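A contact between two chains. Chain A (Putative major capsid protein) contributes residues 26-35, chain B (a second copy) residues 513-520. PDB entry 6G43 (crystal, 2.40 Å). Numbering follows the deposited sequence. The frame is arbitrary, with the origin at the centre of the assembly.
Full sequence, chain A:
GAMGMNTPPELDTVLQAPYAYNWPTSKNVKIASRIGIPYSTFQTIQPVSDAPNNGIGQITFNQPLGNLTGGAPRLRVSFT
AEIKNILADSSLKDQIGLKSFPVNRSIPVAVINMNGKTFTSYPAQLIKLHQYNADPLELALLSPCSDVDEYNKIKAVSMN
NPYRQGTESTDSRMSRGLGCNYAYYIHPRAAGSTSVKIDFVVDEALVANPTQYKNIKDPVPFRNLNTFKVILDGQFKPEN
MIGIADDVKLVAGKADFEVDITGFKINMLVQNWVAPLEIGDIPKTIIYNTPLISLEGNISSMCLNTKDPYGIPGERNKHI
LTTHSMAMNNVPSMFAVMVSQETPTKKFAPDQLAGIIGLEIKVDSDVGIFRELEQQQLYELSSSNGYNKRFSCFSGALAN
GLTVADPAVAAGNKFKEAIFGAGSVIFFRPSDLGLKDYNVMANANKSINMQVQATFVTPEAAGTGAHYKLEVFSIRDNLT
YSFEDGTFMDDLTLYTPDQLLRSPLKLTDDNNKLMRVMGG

Chain A, residues 26-35: SKNVKIASRI
Chain B (513-520) KLMRVMGG

The C-terminal stretch of chain B lies beside strand 29-34 of chain A and joins it as a parallel neighbour. The N-to-C directions differ by 38°, and the axes approach to 4.8 Å. The register pairs V29(A) with R516(B), K30(A) with V517(B) and I31(A) with M518(B), with CA-CA distances of 5.0 to 5.2 Å. These residues have extended backbones, with phi from -139° to -96° and psi from 104° to 148°.

Four backbone hydrogen bonds form the ladder. R516(B) N donates to N28(A) O at 2.9 Å, nearly straight at 173°. K30(A) N donates to R516(B) O at 3.2 Å. M518(B) N donates to K30(A) O at 2.9 Å, and A32(A) N donates to M518(B) O at 3.2 Å. K30(A) and M518(B) therefore each use both amide N and carbonyl O across the contact, as does R516(B). The same carbonyls receive CA-H...O contacts: V29(A) CA lies 3.4 Å from R516(B) O, and V517(B) CA 3.5 Å from K30(A) O. The ladder does not continue to G520(B): its N is 3.2 Å from A32(A) O, but the angle is too poor for a hydrogen bond.

V29(A), I31(A), R516(B) and M518(B) place side chains on one sheet face. There V29(A), chi1 t, brings CG1 to 4.0 Å from SE of M518(B), a selenomethionine with rotamer m, t, t. I31(A), m, m, sets CD1 4.5 Å from M518(B) CB. K30(A) and V517(B) point to the other face. The K30(A) chain is m, t, t, t, and its CE lies 3.7 Å from CE of selenomethionine M515(B), which is folded m, m, m. V517(B), chi1 t, packs CG1 against A32(A) CB at 3.8 Å.

The polar side chains of N28(A) and R516(B) approach without bonding: ND2 and NH1 are 4.5 Å apart. Both are donors, and both are satisfied elsewhere in the structure. N28(A) has chi1 p; R516(B) is m, t, t with chi4 77°.

The chain end supplies the charged contact. R34(A), t, t, m with chi4 -96°, directs NE to the terminal carboxylate of G520(B). NE to OXT is 3.3 Å, a salt bridge with a weak hydrogen bond, and OXT lies at the guanidinium edge, near its plane. G519(B) and G520(B) have phi of 81° and 86°, which favours glycine. At G520(B), an ideal CB would clash with A32(A) CB at 2.7 Å.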

# COMPACT_ATOMS: atom_id res chain seq x y z
N SER A 26 21.53 24.37 -15.33
CA SER A 26 20.90 25.70 -15.31
C SER A 26 19.72 25.85 -16.29
O SER A 26 18.86 26.70 -16.08
CB SER A 26 21.94 26.78 -15.60
OG SER A 26 22.54 26.58 -16.88
N LYS A 27 19.71 25.05 -17.35
CA LYS A 27 18.64 25.07 -18.35
C LYS A 27 17.35 24.34 -17.95
O LYS A 27 16.29 24.62 -18.51
CB LYS A 27 19.16 24.49 -19.67
CG LYS A 27 20.26 25.32 -20.31
CD LYS A 27 20.84 24.63 -21.54
CE LYS A 27 21.99 25.44 -22.13
NZ LYS A 27 22.64 24.74 -23.27
N ASN A 28 17.44 23.39 -17.00
CA ASN A 28 16.27 22.60 -16.58
C ASN A 28 16.02 22.51 -15.06
O ASN A 28 15.22 21.69 -14.61
CB ASN A 28 16.35 21.19 -17.20
CG ASN A 28 17.49 20.34 -16.65
OD1 ASN A 28 18.32 20.81 -15.87
ND2 ASN A 28 17.54 19.08 -17.06
N VAL A 29 16.68 23.37 -14.28
CA VAL A 29 16.49 23.42 -12.83
C VAL A 29 15.99 24.80 -12.43
O VAL A 29 16.38 25.81 -13.02
CB VAL A 29 17.79 23.08 -12.05
CG1 VAL A 29 17.62 23.27 -10.55
CG2 VAL A 29 18.21 21.64 -12.33
N LYS A 30 15.10 24.83 -11.43
CA LYS A 30 14.64 26.06 -10.81
C LYS A 30 14.56 25.85 -9.30
O LYS A 30 14.30 24.74 -8.83
CB LYS A 30 13.28 26.47 -11.37
CG LYS A 30 13.33 26.95 -12.80
CD LYS A 30 11.96 27.33 -13.34
CE LYS A 30 12.05 27.79 -14.78
NZ LYS A 30 10.71 27.99 -15.39
N ILE A 31 14.81 26.92 -8.54
CA ILE A 31 14.74 26.89 -7.08
C ILE A 31 13.39 27.42 -6.63
O ILE A 31 12.97 28.49 -7.06
CB ILE A 31 15.87 27.73 -6.44
CG1 ILE A 31 17.24 27.36 -7.01
CG2 ILE A 31 15.86 27.56 -4.92
CD1 ILE A 31 17.60 25.88 -6.94
N ALA A 32 12.73 26.67 -5.76
CA ALA A 32 11.42 27.06 -5.24
C ALA A 32 11.54 27.72 -3.88
O ALA A 32 12.42 27.38 -3.08
CB ALA A 32 10.51 25.84 -5.15
N SER A 33 10.69 28.71 -3.65
CA SER A 33 10.30 29.14 -2.31
C SER A 33 8.83 28.78 -2.17
O SER A 33 8.23 28.25 -3.10
CB SER A 33 10.53 30.63 -2.11
OG SER A 33 10.34 30.98 -0.75
N ARG A 34 8.24 29.08 -1.01
CA ARG A 34 6.89 28.60 -0.71
C ARG A 34 6.03 29.60 0.07
O ARG A 34 6.51 30.37 0.90
CB ARG A 34 6.99 27.29 0.08
CG ARG A 34 5.69 26.50 0.13
CD ARG A 34 5.85 25.23 0.95
NE ARG A 34 6.65 24.21 0.26
CZ ARG A 34 6.17 23.20 -0.47
NH1 ARG A 34 4.86 23.00 -0.63
NH2 ARG A 34 7.02 22.35 -1.04
N ILE A 35 4.74 29.58 -0.26
CA ILE A 35 3.67 30.06 0.61
C ILE A 35 2.71 28.88 0.82
O ILE A 35 2.66 27.97 -0.00
CB ILE A 35 2.91 31.28 0.03
CG1 ILE A 35 2.46 31.04 -1.42
CG2 ILE A 35 3.80 32.52 0.10
CD1 ILE A 35 1.50 32.08 -1.95
N LYS B 513 8.31 17.53 -18.62
CA LYS B 513 8.69 16.47 -17.68
C LYS B 513 10.18 16.48 -17.34
O LYS B 513 10.58 15.98 -16.29
CB LYS B 513 8.30 15.10 -18.27
CG LYS B 513 6.85 14.97 -18.72
CD LYS B 513 6.02 14.05 -17.84
CE LYS B 513 4.57 14.03 -18.29
NZ LYS B 513 3.83 12.86 -17.77
N LEU B 514 11.00 17.04 -18.24
CA LEU B 514 12.44 17.18 -18.02
C LEU B 514 12.81 18.22 -16.95
O LEU B 514 13.91 18.17 -16.41
CB LEU B 514 13.13 17.55 -19.34
CG LEU B 514 13.01 16.56 -20.50
CD1 LEU B 514 13.59 17.16 -21.77
CD2 LEU B 514 13.68 15.24 -20.18
N MSE B 515 11.89 19.14 -16.65
CA MSE B 515 12.14 20.19 -15.67
C MSE B 515 12.16 19.63 -14.27
O MSE B 515 11.29 18.84 -13.91
CB MSE B 515 11.04 21.25 -15.71
CG MSE B 515 10.98 22.04 -17.02
SE MSE B 515 12.51 23.26 -17.28
CE MSE B 515 12.55 24.18 -15.54
N ARG B 516 13.17 20.02 -13.50
CA ARG B 516 13.25 19.73 -12.07
C ARG B 516 13.05 21.03 -11.29
O ARG B 516 13.54 22.08 -11.70
CB ARG B 516 14.60 19.11 -11.70
CG ARG B 516 14.76 17.64 -12.09
CD ARG B 516 15.92 17.02 -11.33
NE ARG B 516 16.18 15.62 -11.70
CZ ARG B 516 16.80 15.21 -12.81
NH1 ARG B 516 17.23 16.08 -13.72
NH2 ARG B 516 16.99 13.91 -13.01
N VAL B 517 12.33 20.95 -10.18
CA VAL B 517 12.13 22.08 -9.28
C VAL B 517 12.63 21.65 -7.90
O VAL B 517 11.96 20.89 -7.20
CB VAL B 517 10.66 22.52 -9.23
CG1 VAL B 517 10.46 23.65 -8.23
CG2 VAL B 517 10.21 22.96 -10.62
N MSE B 518 13.81 22.14 -7.54
CA MSE B 518 14.51 21.70 -6.33
C MSE B 518 14.24 22.63 -5.18
O MSE B 518 14.19 23.85 -5.35
CB MSE B 518 16.01 21.69 -6.60
CG MSE B 518 16.35 20.66 -7.66
SE MSE B 518 18.31 20.49 -7.76
CE MSE B 518 18.35 18.85 -8.85
N GLY B 519 14.07 22.04 -4.00
CA GLY B 519 13.93 22.80 -2.76
C GLY B 519 12.54 23.35 -2.53
O GLY B 519 11.55 22.81 -3.04
N GLY B 520 12.46 24.42 -1.74
CA GLY B 520 11.20 25.06 -1.39
C GLY B 520 10.54 24.41 -0.19
O GLY B 520 10.71 23.23 0.09
OXT GLY B 520 9.82 25.09 0.54